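PDB 4QO5: cytochrome c-552/4 domain-containing protein from Ignicoccus hospitalis KIN4/I, which is a membrane-associated octaheme cytochrome c that holds eight c-type hemes and probably carries electrons between them. Local coordinates for residues V105-C110 against G213-C218; E417-L422 against A485-D490; K443-Q446 against H451-L454. All coordinates share one frame; numbering follows the deposited sequence.

Contact 1: V105-C110 against G213-C218. With HEC (heme c), chain F.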
loop_
_atom_site.group_PDB
_atom_site.type_symbol
_atom_site.label_atom_id
_atom_site.label_comp_id
_atom_site.label_asym_id
_atom_site.label_seq_id
_atom_site.Cartn_x
_atom_site.Cartn_y
_atom_site.Cartn_z
ATOM N N VAL A 105 -10.565 30.619 -4.839
ATOM C CA VAL A 105 -11.131 30.666 -6.174
ATOM C C VAL A 105 -12.090 29.481 -6.343
ATOM O O VAL A 105 -11.724 28.331 -6.107
ATOM C CB VAL A 105 -10.012 30.684 -7.240
ATOM C CG1 VAL A 105 -10.581 30.594 -8.647
ATOM C CG2 VAL A 105 -9.127 31.920 -7.073
ATOM N N THR A 106 -13.325 29.761 -6.751
ATOM C CA THR A 106 -14.398 28.783 -6.635
ATOM C C THR A 106 -14.863 28.293 -8.010
ATOM O O THR A 106 -14.468 28.864 -9.026
ATOM C CB THR A 106 -15.593 29.423 -5.923
ATOM O OG1 THR A 106 -16.153 30.418 -6.783
ATOM C CG2 THR A 106 -15.152 30.048 -4.586
ATOM N N PRO A 107 -15.684 27.224 -8.045
ATOM C CA PRO A 107 -16.246 26.764 -9.329
ATOM C C PRO A 107 -16.938 27.884 -10.110
ATOM O O PRO A 107 -16.878 27.929 -11.352
ATOM C CB PRO A 107 -17.266 25.705 -8.899
ATOM C CG PRO A 107 -16.658 25.117 -7.650
ATOM C CD PRO A 107 -16.024 26.299 -6.940
ATOM N N ASN A 108 -17.571 28.809 -9.401
ATOM C CA ASN A 108 -18.206 29.926 -10.100
ATOM C C ASN A 108 -17.199 30.856 -10.781
ATOM O O ASN A 108 -17.510 31.479 -11.796
ATOM C CB ASN A 108 -19.167 30.688 -9.184
ATOM C CG ASN A 108 -20.482 29.946 -8.987
ATOM O OD1 ASN A 108 -20.682 28.861 -9.543
ATOM N ND2 ASN A 108 -21.385 30.527 -8.205
ATOM N N ASP A 109 -15.986 30.932 -10.232
ATOM C CA ASP A 109 -14.913 31.671 -10.888
ATOM C C ASP A 109 -14.420 30.905 -12.125
ATOM O O ASP A 109 -14.270 31.482 -13.205
ATOM C CB ASP A 109 -13.738 31.875 -9.930
ATOM C CG ASP A 109 -14.080 32.812 -8.783
ATOM O OD1 ASP A 109 -14.973 33.683 -8.953
ATOM O OD2 ASP A 109 -13.459 32.658 -7.712
ATOM N N CYS A 110 -14.136 29.618 -11.945
ATOM C CA CYS A 110 -13.764 28.742 -13.052
ATOM C C CYS A 110 -14.780 28.828 -14.187
ATOM O O CYS A 110 -14.408 28.749 -15.367
ATOM C CB CYS A 110 -13.674 27.281 -12.585
ATOM S SG CYS A 110 -12.618 26.996 -11.125
ATOM N N GLY A 213 -18.062 22.737 -4.385
ATOM C CA GLY A 213 -17.008 21.928 -4.971
ATOM C C GLY A 213 -15.627 22.531 -4.857
ATOM O O GLY A 213 -15.475 23.726 -4.668
ATOM N N ALA A 214 -14.604 21.689 -4.945
ATOM C CA ALA A 214 -13.252 22.190 -5.069
ATOM C C ALA A 214 -12.720 21.769 -6.428
ATOM O O ALA A 214 -12.544 20.577 -6.689
ATOM C CB ALA A 214 -12.358 21.646 -3.935
ATOM N N CYS A 215 -12.434 22.728 -7.295
ATOM C CA CYS A 215 -11.918 22.363 -8.613
ATOM C C CYS A 215 -10.440 22.014 -8.623
ATOM O O CYS A 215 -9.862 21.853 -9.688
ATOM C CB CYS A 215 -12.151 23.482 -9.618
ATOM S SG CYS A 215 -13.882 23.858 -9.863
ATOM N N THR A 216 -9.828 21.917 -7.453
ATOM C CA THR A 216 -8.425 21.532 -7.376
ATOM C C THR A 216 -8.267 20.102 -6.896
ATOM O O THR A 216 -7.152 19.595 -6.776
ATOM C CB THR A 216 -7.658 22.467 -6.439
ATOM O OG1 THR A 216 -8.398 22.571 -5.218
ATOM C CG2 THR A 216 -7.554 23.856 -7.086
ATOM N N ALA A 217 -9.373 19.445 -6.576
ATOM C CA ALA A 217 -9.286 18.004 -6.475
ATOM C C ALA A 217 -8.999 17.529 -7.910
ATOM O O ALA A 217 -9.437 18.176 -8.873
ATOM C CB ALA A 217 -10.576 17.415 -5.934
ATOM N N CYS A 218 -8.243 16.436 -8.031
ATOM C CA CYS A 218 -7.912 15.786 -9.309
ATOM C C CYS A 218 -6.817 16.494 -10.097
ATOM O O CYS A 218 -5.797 15.893 -10.435
ATOM C CB CYS A 218 -9.188 15.573 -10.159
ATOM S SG CYS A 218 -10.370 14.769 -9.054
HETATM FE FE HEC F . -11.609 18.854 -14.236
HETATM C CHA HEC F . -9.974 18.176 -17.211
HETATM C CHB HEC F . -12.047 22.098 -15.147
HETATM C CHC HEC F . -13.301 19.484 -11.272
HETATM C CHD HEC F . -11.226 15.613 -13.289
HETATM N NA HEC F . -11.068 19.873 -15.830
HETATM C C1A HEC F . -10.468 19.443 -16.992
HETATM C C2A HEC F . -10.388 20.535 -17.922
HETATM C C3A HEC F . -10.971 21.589 -17.354
HETATM C C4A HEC F . -11.431 21.218 -16.029
HETATM C CMA HEC F . -11.127 22.979 -17.984
HETATM C CAA HEC F . -9.759 20.482 -19.330
HETATM C CBA HEC F . -10.660 19.670 -20.271
HETATM C CGA HEC F . -11.930 20.445 -20.525
HETATM O O1A HEC F . -11.880 21.452 -21.275
HETATM O O2A HEC F . -12.988 20.055 -19.977
HETATM N NB HEC F . -12.429 20.467 -13.399
HETATM C C1B HEC F . -12.621 21.707 -13.961
HETATM C C2B HEC F . -13.475 22.478 -13.076
HETATM C C3B HEC F . -13.827 21.649 -12.070
HETATM C C4B HEC F . -13.150 20.432 -12.230
HETATM C CMB HEC F . -13.999 23.894 -13.424
HETATM C CAB HEC F . -14.762 21.602 -10.841
HETATM C CBB HEC F . -16.158 22.236 -11.184
HETATM N NC HEC F . -12.197 17.856 -12.645
HETATM C C1C HEC F . -12.807 18.218 -11.472
HETATM C C2C HEC F . -12.613 17.211 -10.458
HETATM C C3C HEC F . -12.300 16.128 -11.186
HETATM C C4C HEC F . -11.838 16.525 -12.464
HETATM C CMC HEC F . -13.482 17.219 -9.174
HETATM C CAC HEC F . -12.132 14.637 -10.895
HETATM C CBC HEC F . -13.252 14.002 -10.020
HETATM N ND HEC F . -10.730 17.173 -15.087
HETATM C C1D HEC F . -10.725 15.913 -14.521
HETATM C C2D HEC F . -10.133 14.980 -15.428
HETATM C C3D HEC F . -9.717 15.794 -16.641
HETATM C C4D HEC F . -10.163 17.139 -16.350
HETATM C CMD HEC F . -9.914 13.469 -15.197
HETATM C CAD HEC F . -9.080 15.293 -17.946
HETATM C CBD HEC F . -10.309 15.033 -18.834
HETATM C CGD HEC F . -10.011 14.225 -20.065
HETATM O O1D HEC F . -10.701 14.444 -21.099
HETATM O O2D HEC F . -9.108 13.355 -20.028
HETATM O O HOH W 1 -11.600 25.509 -6.537
#
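Cys110 and Cys215 bring their sulfurs to 3.6 Å, SG to SG, at the meeting of two heme-attachment motifs. Each is the first cysteine of a CxxCH sequence, the heme-attachment signature of c-type cytochromes, repeated along this multiheme chain, with His114 and His219 as the respective axial histidines. The two sulfurs touch without forming a disulfide, because each is already linked to the CAB atom of a different heme. Both SG atoms stand anti to their own carbonyl carbon and beside the backbone N (chi1 -52° in Cys110, -61° in Cys215), a rotamer that places each sulfur where it meets the other while keeping its thioether link. Cys110, linked to one heme, also touches the other: its CB rests 3.5 Å from methyl CMB of the heme carried by Cys215 and Cys218.

Pro107 lies beside this sulfur pair. Its ring sets CG at 3.8 Å from Cys215 SG, and the same corner of the ring, with CD, leans on the carbonyl of Gly213, CD to O being 3.5 Å. That carbonyl oxygen also accepts from Asn207 ND2. Gly213 has a backbone conformation in which a side chain would collide with the preceding carbonyl oxygen.

Pro107 starts its short helix right after Thr106, the N-cap residue. Thr106 and Asp109 form a capping box: Thr106 N donates to Asp109 OD2 from above the carboxylate plane, and Asp109 N returns a weak bond to Thr106 OG1. His90 and His102 hold the two carboxylate oxygens of Asp109. Between the two backbones sits one bridging water, donating to Val105 O at 2.9 Å and accepting from Cys215 N at 3.0 Å.

Contact 2: E417-L422 against A485-D490. With HEC (heme c), chain H.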
loop_
_atom_site.group_PDB
_atom_site.type_symbol
_atom_site.label_atom_id
_atom_site.label_comp_id
_atom_site.label_asym_id
_atom_site.label_seq_id
_atom_site.Cartn_x
_atom_site.Cartn_y
_atom_site.Cartn_z
ATOM N N GLU A 417 -18.232 -7.790 -21.708
ATOM C CA GLU A 417 -19.544 -8.149 -21.170
ATOM C C GLU A 417 -19.463 -9.280 -20.148
ATOM O O GLU A 417 -20.225 -9.306 -19.178
ATOM C CB GLU A 417 -20.509 -8.549 -22.300
ATOM C CG GLU A 417 -20.863 -7.434 -23.268
ATOM C CD GLU A 417 -21.844 -6.440 -22.692
ATOM O OE1 GLU A 417 -22.223 -6.577 -21.505
ATOM O OE2 GLU A 417 -22.254 -5.524 -23.443
ATOM N N TYR A 418 -18.556 -10.233 -20.379
ATOM C CA TYR A 418 -18.341 -11.339 -19.448
ATOM C C TYR A 418 -17.994 -10.819 -18.053
ATOM O O TYR A 418 -18.527 -11.288 -17.033
ATOM C CB TYR A 418 -17.210 -12.238 -19.955
ATOM C CG TYR A 418 -16.930 -13.431 -19.076
ATOM C CD1 TYR A 418 -17.430 -14.685 -19.401
ATOM C CD2 TYR A 418 -16.151 -13.310 -17.929
ATOM C CE1 TYR A 418 -17.181 -15.781 -18.604
ATOM C CE2 TYR A 418 -15.895 -14.402 -17.123
ATOM C CZ TYR A 418 -16.407 -15.634 -17.465
ATOM O OH TYR A 418 -16.161 -16.730 -16.665
ATOM N N ARG A 419 -17.093 -9.851 -18.012
ATOM C CA ARG A 419 -16.716 -9.231 -16.730
ATOM C C ARG A 419 -17.898 -8.487 -16.080
ATOM O O ARG A 419 -18.089 -8.555 -14.858
ATOM C CB ARG A 419 -15.523 -8.280 -16.892
ATOM C CG ARG A 419 -14.187 -8.971 -17.147
ATOM C CD ARG A 419 -13.807 -9.911 -16.000
ATOM N NE ARG A 419 -13.663 -9.211 -14.723
ATOM C CZ ARG A 419 -13.145 -9.763 -13.626
ATOM N NH1 ARG A 419 -12.721 -11.026 -13.645
ATOM N NH2 ARG A 419 -13.056 -9.051 -12.507
ATOM N N MET A 420 -18.700 -7.799 -16.888
ATOM C CA MET A 420 -19.836 -7.072 -16.331
ATOM C C MET A 420 -20.901 -8.041 -15.821
ATOM O O MET A 420 -21.581 -7.749 -14.846
ATOM C CB MET A 420 -20.415 -6.042 -17.320
ATOM C CG MET A 420 -19.408 -4.957 -17.768
ATOM S SD MET A 420 -18.605 -4.005 -16.423
ATOM C CE MET A 420 -17.079 -4.899 -16.099
ATOM N N ARG A 421 -21.036 -9.203 -16.469
ATOM C CA ARG A 421 -21.933 -10.237 -15.965
ATOM C C ARG A 421 -21.443 -10.815 -14.632
ATOM O O ARG A 421 -22.240 -11.082 -13.725
ATOM C CB ARG A 421 -22.102 -11.363 -17.001
ATOM C CG ARG A 421 -22.970 -10.974 -18.187
ATOM C CD ARG A 421 -23.451 -12.208 -18.962
ATOM N NE ARG A 421 -22.352 -13.055 -19.425
ATOM C CZ ARG A 421 -21.714 -12.887 -20.582
ATOM N NH1 ARG A 421 -22.059 -11.899 -21.397
ATOM N NH2 ARG A 421 -20.736 -13.716 -20.930
ATOM N N LEU A 422 -20.138 -11.063 -14.546
ATOM C CA LEU A 422 -19.529 -11.521 -13.303
ATOM C C LEU A 422 -19.803 -10.491 -12.207
ATOM O O LEU A 422 -20.143 -10.845 -11.073
ATOM C CB LEU A 422 -18.019 -11.715 -13.479
ATOM C CG LEU A 422 -17.308 -12.264 -12.252
ATOM C CD1 LEU A 422 -17.875 -13.641 -11.909
ATOM C CD2 LEU A 422 -15.804 -12.328 -12.503
ATOM N N ALA A 485 -15.442 -5.279 -10.415
ATOM C CA ALA A 485 -15.628 -4.265 -11.446
ATOM C C ALA A 485 -14.324 -3.850 -12.115
ATOM O O ALA A 485 -14.304 -3.585 -13.319
ATOM C CB ALA A 485 -16.322 -3.026 -10.860
ATOM N N MET A 486 -13.239 -3.769 -11.340
ATOM C CA MET A 486 -12.014 -3.165 -11.855
ATOM C C MET A 486 -10.790 -4.097 -11.804
ATOM O O MET A 486 -9.649 -3.625 -11.784
ATOM C CB MET A 486 -11.725 -1.853 -11.126
ATOM C CG MET A 486 -12.708 -0.757 -11.572
ATOM S SD MET A 486 -12.587 0.687 -10.504
ATOM C CE MET A 486 -13.543 0.112 -9.082
ATOM N N ASN A 487 -11.066 -5.398 -11.773
ATOM C CA ASN A 487 -10.060 -6.434 -11.993
ATOM C C ASN A 487 -9.032 -6.533 -10.883
ATOM O O ASN A 487 -7.829 -6.613 -11.146
ATOM C CB ASN A 487 -9.359 -6.210 -13.333
ATOM C CG ASN A 487 -10.333 -5.998 -14.454
ATOM O OD1 ASN A 487 -11.252 -6.791 -14.642
ATOM N ND2 ASN A 487 -10.172 -4.901 -15.177
ATOM N N GLY A 488 -9.512 -6.538 -9.643
ATOM C CA GLY A 488 -8.653 -6.766 -8.504
ATOM C C GLY A 488 -8.492 -8.261 -8.298
ATOM O O GLY A 488 -9.066 -9.074 -9.025
ATOM N N GLN A 489 -7.691 -8.618 -7.308
ATOM C CA GLN A 489 -7.496 -10.003 -6.931
ATOM C C GLN A 489 -7.564 -10.121 -5.408
ATOM O O GLN A 489 -8.507 -10.691 -4.863
ATOM C CB GLN A 489 -6.156 -10.523 -7.468
ATOM C CG GLN A 489 -6.118 -10.694 -8.997
ATOM C CD GLN A 489 -5.655 -9.441 -9.730
ATOM O OE1 GLN A 489 -5.108 -8.511 -9.129
ATOM N NE2 GLN A 489 -5.873 -9.412 -11.037
ATOM N N ASP A 490 -6.587 -9.557 -4.704
ATOM C CA ASP A 490 -6.595 -9.729 -3.252
ATOM C C ASP A 490 -7.640 -8.877 -2.537
ATOM O O ASP A 490 -8.095 -9.248 -1.457
ATOM C CB ASP A 490 -5.196 -9.603 -2.634
ATOM C CG ASP A 490 -4.949 -10.648 -1.543
ATOM O OD1 ASP A 490 -5.807 -11.546 -1.341
ATOM O OD2 ASP A 490 -3.873 -10.605 -0.916
HETATM FE FE HEC H . -13.582 2.502 -11.695
HETATM C CHA HEC H . -16.672 1.544 -10.504
HETATM C CHB HEC H . -13.330 4.891 -9.260
HETATM C CHC HEC H . -10.302 2.859 -12.426
HETATM C CHD HEC H . -14.109 0.885 -14.583
HETATM N NA HEC H . -14.775 3.105 -10.200
HETATM C C1A HEC H . -15.975 2.524 -9.814
HETATM C C2A HEC H . -16.377 3.112 -8.560
HETATM C C3A HEC H . -15.450 4.016 -8.197
HETATM C C4A HEC H . -14.429 4.049 -9.227
HETATM C CMA HEC H . -15.436 4.914 -6.935
HETATM C CAA HEC H . -17.652 2.702 -7.790
HETATM C CBA HEC H . -18.705 3.809 -7.931
HETATM C CGA HEC H . -19.973 3.217 -7.370
HETATM O O1A HEC H . -20.152 3.242 -6.126
HETATM O O2A HEC H . -20.779 2.678 -8.175
HETATM N NB HEC H . -12.145 3.704 -11.019
HETATM C C1B HEC H . -12.206 4.527 -9.916
HETATM C C2B HEC H . -10.883 4.827 -9.496
HETATM C C3B HEC H . -10.083 4.197 -10.367
HETATM C C4B HEC H . -10.850 3.519 -11.351
HETATM C CMB HEC H . -10.606 5.730 -8.257
HETATM C CAB HEC H . -8.586 4.003 -10.517
HETATM C CBB HEC H . -7.854 3.905 -9.175
HETATM N NC HEC H . -12.451 2.105 -13.217
HETATM C C1C HEC H . -11.079 2.205 -13.340
HETATM C C2C HEC H . -10.680 1.764 -14.661
HETATM C C3C HEC H . -11.701 0.974 -15.048
HETATM C C4C HEC H . -12.847 1.321 -14.275
HETATM C CMC HEC H . -9.182 1.500 -14.922
HETATM C CAC HEC H . -11.958 0.085 -16.286
HETATM C CBC HEC H . -10.748 -0.594 -16.945
HETATM N ND HEC H . -15.152 1.397 -12.430
HETATM C C1D HEC H . -15.119 0.775 -13.667
HETATM C C2D HEC H . -16.326 0.030 -13.857
HETATM C C3D HEC H . -17.112 0.210 -12.575
HETATM C C4D HEC H . -16.315 1.091 -11.744
HETATM C CMD HEC H . -16.699 -0.821 -15.091
HETATM C CAD HEC H . -18.507 -0.331 -12.242
HETATM C CBD HEC H . -19.453 0.729 -12.845
HETATM C CGD HEC H . -20.752 0.743 -12.086
HETATM O O1D HEC H . -20.746 0.342 -10.899
HETATM O O2D HEC H . -21.801 1.151 -12.656
HETATM O O HOH W 2 -13.809 -6.355 -14.792
HETATM O O HOH W 3 -11.722 -10.060 -10.056
#
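Asn487 OD1 sits over one face of the Arg419 guanidinium, 3.4 Å from NE, but too poorly angled for a direct hydrogen bond. The two planes are tilted 57° apart, and a water closes the gap, accepting from Arg419 NE at 2.9 Å and donating to Asn487 OD1. A second water, in the guanidinium plane at its edge, takes a bond from Arg419 NH2 and passes one to Gly488 O at 3.0 Å. Leu422 CD2 covers the opposite face. Two bends in the arginine chain, chi2 -60° and chi3 -61°, fold it so that the guanidinium reaches the loop, and NH2 also donates directly to Thr484 O. A leucine at Arg419 would probably leave Thr484 O and the two bridging waters without their donor, weakening the tie between helix 413-447 and the loop.

Beside it, Met420 CE ends 4.1 Å from Ala485 O, while Met420 SD lies 3.9 Å from heme methyl CMD. Ala485 CB packs on the same heme at CAD. The chain leaves helix 464-485 here, and Asn487 takes a left-handed conformation next to a second heme. Pro199 of the third subunit packs on Arg419. Just before Asn487, Met486 SD binds the heme iron at 2.4 Å, with His288 on the other side: the His/Met axial ligation familiar from class I cytochromes c.

Contact 3: K443-Q446 against H451-L454. With CA (calcium ion), chain J.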
loop_
_atom_site.group_PDB
_atom_site.type_symbol
_atom_site.label_atom_id
_atom_site.label_comp_id
_atom_site.label_asym_id
_atom_site.label_seq_id
_atom_site.Cartn_x
_atom_site.Cartn_y
_atom_site.Cartn_z
ATOM N N LYS A 443 -30.789 -9.952 15.525
ATOM C CA LYS A 443 -30.703 -10.908 16.628
ATOM C C LYS A 443 -29.950 -10.318 17.822
ATOM O O LYS A 443 -30.303 -10.560 18.973
ATOM C CB LYS A 443 -30.025 -12.206 16.175
ATOM C CG LYS A 443 -30.846 -13.013 15.187
ATOM C CD LYS A 443 -30.220 -14.377 14.897
ATOM C CE LYS A 443 -31.185 -15.252 14.095
ATOM N NZ LYS A 443 -30.503 -16.387 13.408
ATOM N N ALA A 444 -28.907 -9.549 17.542
ATOM C CA ALA A 444 -28.136 -8.896 18.598
ATOM C C ALA A 444 -29.001 -7.897 19.364
ATOM O O ALA A 444 -28.915 -7.793 20.587
ATOM C CB ALA A 444 -26.921 -8.198 18.013
ATOM N N TRP A 445 -29.835 -7.159 18.640
ATOM C CA TRP A 445 -30.709 -6.192 19.281
ATOM C C TRP A 445 -31.812 -6.906 20.059
ATOM O O TRP A 445 -32.167 -6.500 21.161
ATOM C CB TRP A 445 -31.320 -5.250 18.247
ATOM C CG TRP A 445 -30.370 -4.249 17.686
ATOM C CD1 TRP A 445 -29.253 -3.731 18.291
ATOM C CD2 TRP A 445 -30.452 -3.632 16.399
ATOM N NE1 TRP A 445 -28.638 -2.833 17.451
ATOM C CE2 TRP A 445 -29.361 -2.751 16.285
ATOM C CE3 TRP A 445 -31.353 -3.736 15.331
ATOM C CZ2 TRP A 445 -29.135 -1.986 15.140
ATOM C CZ3 TRP A 445 -31.131 -2.970 14.196
ATOM C CH2 TRP A 445 -30.029 -2.113 14.106
ATOM N N GLN A 446 -32.333 -7.983 19.481
ATOM C CA GLN A 446 -33.390 -8.769 20.114
ATOM C C GLN A 446 -32.949 -9.417 21.423
ATOM O O GLN A 446 -33.742 -9.549 22.354
ATOM C CB GLN A 446 -33.878 -9.857 19.155
ATOM C CG GLN A 446 -35.163 -10.537 19.594
ATOM C CD GLN A 446 -36.393 -9.698 19.315
ATOM O OE1 GLN A 446 -36.591 -9.210 18.200
ATOM N NE2 GLN A 446 -37.235 -9.533 20.328
ATOM N N HIS A 451 -27.832 -2.304 21.905
ATOM C CA HIS A 451 -28.972 -1.416 22.149
ATOM C C HIS A 451 -29.292 -0.596 20.906
ATOM O O HIS A 451 -28.396 -0.173 20.183
ATOM C CB HIS A 451 -28.662 -0.473 23.324
ATOM C CG HIS A 451 -29.546 0.740 23.386
ATOM N ND1 HIS A 451 -29.143 1.983 22.941
ATOM C CD2 HIS A 451 -30.810 0.900 23.849
ATOM C CE1 HIS A 451 -30.120 2.854 23.123
ATOM N NE2 HIS A 451 -31.144 2.223 23.670
ATOM N N VAL A 452 -30.572 -0.358 20.657
ATOM C CA VAL A 452 -30.957 0.448 19.509
ATOM C C VAL A 452 -32.159 1.329 19.855
ATOM O O VAL A 452 -33.018 0.941 20.649
ATOM C CB VAL A 452 -31.238 -0.433 18.265
ATOM C CG1 VAL A 452 -32.532 -1.223 18.436
ATOM C CG2 VAL A 452 -31.278 0.414 17.003
ATOM N N ASP A 453 -32.192 2.524 19.270
ATOM C CA ASP A 453 -33.268 3.497 19.481
ATOM C C ASP A 453 -33.340 4.360 18.221
ATOM O O ASP A 453 -32.480 5.210 18.007
ATOM C CB ASP A 453 -32.960 4.348 20.722
ATOM C CG ASP A 453 -33.925 5.519 20.908
ATOM O OD1 ASP A 453 -34.995 5.545 20.265
ATOM O OD2 ASP A 453 -33.612 6.416 21.723
ATOM N N LEU A 454 -34.357 4.138 17.388
ATOM C CA LEU A 454 -34.423 4.776 16.071
ATOM C C LEU A 454 -34.566 6.305 16.145
ATOM O O LEU A 454 -34.164 7.025 15.226
ATOM C CB LEU A 454 -35.545 4.163 15.227
ATOM C CG LEU A 454 -35.763 4.728 13.819
ATOM C CD1 LEU A 454 -34.518 4.536 12.961
ATOM C CD2 LEU A 454 -36.982 4.090 13.156
HETATM CA CA CA J . -26.253 0.567 19.644
HETATM O O HOH W 4 -26.676 2.090 21.417
#
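His451 O is bound by the calcium ion at 2.3 Å, and Trp445 NE1 passes 3.8 Å from the same oxygen, obliquely to the indole plane. The N-H of that indole is spent elsewhere: it donates to Glu466 OE2, which itself binds the calcium, so the ring is tied to the metal site through a carboxylate oxygen held by ion and indole together. A water at 2.4 Å from the calcium is also hydrogen-bonded to His451 ND1, meeting the imidazole at its edge and in its plane. Thr459 O, Asp462 OD1 and Glu463 OE2 are further ligands in a seven-atom shell.

The site is built from the loop joining two long helices, 413-447 and 464-485, and from the first turn of the second, with Trp445 on the last turns of the first. Val452, one residue past the calcium ligand, lies over one face of the indole in a CH-pi contact. Its CB stands 3.6 Å from the centroid of the five-membered ring, only 10° off the normal. With chi1 at 71°, both methyls spread over the same face: CG1 sits over the CG–CD2 side at 3.8 Å from CD2, and CG2 reaches toward the six-membered ring, 3.7 Å from CZ2. Ile354, Ala450 and Leu460 also pack against the tryptophan.

How the contacts relate
Contacts 1 and 2 are buried among the hemes, while contact 3 lies at the surface, its centre about 32 Å from the centre of the chain. Contacts 1 and 2 stand on opposite sides of that centre, their centres about 33 Å apart; contact 1 holds thioether links to two hemes, contact 2 an axial methionine to one. Contacts 2 and 3 both use helix 413-447, their centres about 36 Å apart; contact 2 meets helix 464-485 at its C-terminal end, while Trp445 of contact 3 bonds Glu466 near its N-terminal end. Sulfur dominates contact 1, water-bridged polar groups contact 2, and calcium coordination with an aromatic CH-pi contact 3.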